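Side-chain contact in acetyl-CoA acetyltransferase (Mycobacterium smegmatis, PDB 4EGV), which adopts the thiolase fold as a monomeric thiolase-like protein and may have acyltransferase activity, as its family suggests: residues L308-I313 / G410-Y415. Numbering follows the deposited sequence.
Sequences LERADI and GIASKY
Arg-310 reaches from the loop after strand 294-303 to the backbone of Ile-411, in the turn that links the antiparallel strands 402-409 and 414-421 of the core mixed sheet of this thiolase fold. Ahead of it, Leu-308 packs on Leu-484 of strand 482-487 and Ile-474 of strand 470-476, in the five-stranded antiparallel sheet of the additional C-terminal domain, and its O, like that of Arg-310, accepts a hydrogen bond from Arg-482. The loop thus bridges the two sheets. The arginine reaches across with its chain extended from CG to NE, after a first torsion that sets CG anti to the carbonyl carbon (chi1 -62°). NE is held by Pro-305 O, which helps fix the rotation of the guanidinium. That group meets the turn edge-on: Arg-310 NH1 donates to Ile-411 O at 3.0 Å with an N-H...O angle of 159°, and the oxygen lies 5° out of the guanidinium plane. Arg-310 NH2 adds a weak second bond to the same oxygen, 3.4 Å from Ile-411 O. Within the turn, Ile-411 N donates to Ser-413 OG at 3.1 Å. This hydroxyl oxygen is also a neighbour near the guanidinium plane, with Ser-413 OG 3.6 Å from Arg-310 NH2, too far to count as a bond.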
ATOM      1  N   LEU A 308      -3.803  -3.064 -18.177  1.00 54.52           N
ATOM      2  CA  LEU A 308      -3.581  -3.932 -19.331  1.00 54.27           C
ATOM      3  C   LEU A 308      -2.357  -3.642 -20.241  1.00 53.99           C
ATOM      4  O   LEU A 308      -2.131  -4.336 -21.227  1.00 53.78           O
ATOM      5  CB  LEU A 308      -4.825  -3.831 -20.146  1.00 54.40           C
ATOM      6  CG  LEU A 308      -6.042  -4.727 -19.968  1.00 54.57           C
ATOM      7  CD1 LEU A 308      -5.885  -6.039 -19.259  1.00 54.14           C
ATOM      8  CD2 LEU A 308      -7.353  -3.991 -19.789  1.00 54.79           C
ATOM      9  N   GLU A 309      -1.607  -2.591 -19.930  1.00 53.69           N
ATOM     10  CA  GLU A 309      -0.438  -2.189 -20.710  1.00 53.29           C
ATOM     11  C   GLU A 309       0.842  -2.847 -20.175  1.00 52.33           C
ATOM     12  O   GLU A 309       1.844  -2.921 -20.877  1.00 51.91           O
ATOM     13  CB  GLU A 309      -0.291  -0.657 -20.690  1.00 53.76           C
ATOM     14  CG  GLU A 309      -1.238   0.131 -21.630  1.00 56.85           C
ATOM     15  CD  GLU A 309      -1.247   1.679 -21.395  1.00 61.22           C
ATOM     16  OE1 GLU A 309      -0.464   2.225 -20.553  1.00 62.51           O
ATOM     17  OE2 GLU A 309      -2.058   2.360 -22.077  1.00 62.35           O
ATOM     18  N   ARG A 310       0.788  -3.325 -18.930  1.00 51.61           N
ATOM     19  CA  ARG A 310       1.955  -3.854 -18.194  1.00 50.74           C
ATOM     20  C   ARG A 310       2.551  -5.093 -18.833  1.00 50.60           C
ATOM     21  O   ARG A 310       1.818  -6.006 -19.215  1.00 50.59           O
ATOM     22  CB  ARG A 310       1.612  -4.151 -16.723  1.00 50.26           C
ATOM     23  CG  ARG A 310       1.194  -2.957 -15.961  1.00 48.70           C
ATOM     24  CD  ARG A 310       0.834  -3.245 -14.541  1.00 45.26           C
ATOM     25  NE  ARG A 310       0.173  -2.062 -14.001  1.00 41.84           N
ATOM     26  CZ  ARG A 310      -0.426  -1.974 -12.827  1.00 39.54           C
ATOM     27  NH1 ARG A 310      -0.446  -3.004 -11.985  1.00 37.23           N
ATOM     28  NH2 ARG A 310      -0.993  -0.829 -12.514  1.00 38.37           N
ATOM     29  N   ALA A 311       3.883  -5.114 -18.926  1.00 50.48           N
ATOM     30  CA  ALA A 311       4.630  -6.207 -19.552  1.00 50.44           C
ATOM     31  C   ALA A 311       4.277  -7.566 -18.908  1.00 50.45           C
ATOM     32  O   ALA A 311       4.038  -8.560 -19.582  1.00 49.49           O
ATOM     33  CB  ALA A 311       6.126  -5.922 -19.509  1.00 49.74           C
ATOM     34  N   ASP A 312       4.225  -7.581 -17.586  1.00 50.96           N
ATOM     35  CA  ASP A 312       3.802  -8.750 -16.850  1.00 51.22           C
ATOM     36  C   ASP A 312       2.728  -8.330 -15.859  1.00 50.25           C
ATOM     37  O   ASP A 312       2.991  -7.556 -14.959  1.00 50.19           O
ATOM     38  CB  ASP A 312       4.987  -9.340 -16.110  1.00 52.11           C
ATOM     39  CG  ASP A 312       4.751 -10.777 -15.671  1.00 54.83           C
ATOM     40  OD1 ASP A 312       3.617 -11.296 -15.855  1.00 55.63           O
ATOM     41  OD2 ASP A 312       5.708 -11.393 -15.135  1.00 57.77           O
ATOM     42  N   ILE A 313       1.514  -8.828 -16.031  1.00 49.08           N
ATOM     43  CA  ILE A 313       0.443  -8.502 -15.103  1.00 48.28           C
ATOM     44  C   ILE A 313       0.766  -9.022 -13.698  1.00 47.62           C
ATOM     45  O   ILE A 313       0.387  -8.399 -12.708  1.00 47.42           O
ATOM     46  CB  ILE A 313      -0.946  -8.992 -15.613  1.00 48.20           C
ATOM     47  CG1 ILE A 313      -1.312  -8.228 -16.887  1.00 48.29           C
ATOM     48  CG2 ILE A 313      -2.043  -8.751 -14.574  1.00 47.74           C
ATOM     49  CD1 ILE A 313      -2.550  -8.716 -17.643  1.00 47.35           C
ATOM     50  N   GLY A 410      -2.994   1.929  -5.353  1.00 32.32           N
ATOM     51  CA  GLY A 410      -3.992   1.631  -6.376  1.00 33.79           C
ATOM     52  C   GLY A 410      -4.207   0.194  -6.727  1.00 34.71           C
ATOM     53  O   GLY A 410      -4.461  -0.577  -5.894  1.00 34.65           O
ATOM     54  N   ILE A 411      -4.066  -0.164  -7.976  1.00 35.75           N
ATOM     55  CA  ILE A 411      -3.985  -1.566  -8.358  1.00 37.07           C
ATOM     56  C   ILE A 411      -2.542  -1.977  -8.558  1.00 36.84           C
ATOM     57  O   ILE A 411      -2.163  -2.202  -9.659  1.00 37.03           O
ATOM     58  CB  ILE A 411      -4.748  -1.846  -9.679  1.00 37.52           C
ATOM     59  CG1 ILE A 411      -6.163  -1.294  -9.616  1.00 38.39           C
ATOM     60  CG2 ILE A 411      -4.824  -3.305  -9.969  1.00 37.02           C
ATOM     61  CD1 ILE A 411      -6.999  -1.797  -8.446  1.00 38.69           C
ATOM     62  N   ALA A 412      -1.756  -2.076  -7.493  1.00 36.69           N
ATOM     63  CA  ALA A 412      -0.277  -1.995  -7.571  1.00 36.66           C
ATOM     64  C   ALA A 412       0.214  -0.847  -8.461  1.00 36.46           C
ATOM     65  O   ALA A 412       1.246  -0.991  -9.088  1.00 36.78           O
ATOM     66  CB  ALA A 412       0.338  -3.315  -8.013  1.00 36.35           C
ATOM     67  N   SER A 413      -0.533   0.266  -8.518  1.00 36.06           N
ATOM     68  CA  SER A 413      -0.275   1.361  -9.487  1.00 35.61           C
ATOM     69  C   SER A 413       0.835   2.279  -9.001  1.00 34.63           C
ATOM     70  O   SER A 413       1.539   2.858  -9.777  1.00 34.26           O
ATOM     71  CB  SER A 413      -1.529   2.213  -9.770  1.00 35.90           C
ATOM     72  OG  SER A 413      -2.608   1.458 -10.215  1.00 36.28           O
ATOM     73  N   LYS A 414       0.944   2.408  -7.689  1.00 33.74           N
ATOM     74  CA  LYS A 414       1.787   3.392  -7.053  1.00 32.59           C
ATOM     75  C   LYS A 414       2.497   2.790  -5.840  1.00 31.63           C
ATOM     76  O   LYS A 414       1.906   2.051  -5.055  1.00 31.27           O
ATOM     77  CB  LYS A 414       0.952   4.596  -6.620  1.00 32.56           C
ATOM     78  CG  LYS A 414       0.837   5.677  -7.634  1.00 33.76           C
ATOM     79  CD  LYS A 414      -0.282   6.598  -7.235  1.00 36.83           C
ATOM     80  CE  LYS A 414      -0.493   7.740  -8.239  1.00 37.86           C
ATOM     81  NZ  LYS A 414      -1.135   8.940  -7.581  1.00 36.17           N
ATOM     82  N   TYR A 415       3.777   3.125  -5.709  1.00 30.22           N
ATOM     83  CA  TYR A 415       4.575   2.696  -4.586  1.00 28.57           C
ATOM     84  C   TYR A 415       5.555   3.766  -4.095  1.00 27.44           C
ATOM     85  O   TYR A 415       6.260   4.400  -4.856  1.00 25.97           O
ATOM     86  CB  TYR A 415       5.287   1.422  -4.943  1.00 28.60           C
ATOM     87  CG  TYR A 415       5.432   0.516  -3.786  1.00 27.64           C
ATOM     88  CD1 TYR A 415       4.391  -0.342  -3.431  1.00 27.32           C
ATOM     89  CD2 TYR A 415       6.630   0.475  -3.058  1.00 27.47           C
ATOM     90  CE1 TYR A 415       4.513  -1.246  -2.360  1.00 29.11           C
ATOM     91  CE2 TYR A 415       6.776  -0.416  -1.986  1.00 30.57           C
ATOM     92  CZ  TYR A 415       5.702  -1.284  -1.638  1.00 29.47           C
ATOM     93  OH  TYR A 415       5.835  -2.156  -0.582  1.00 27.86           O
TER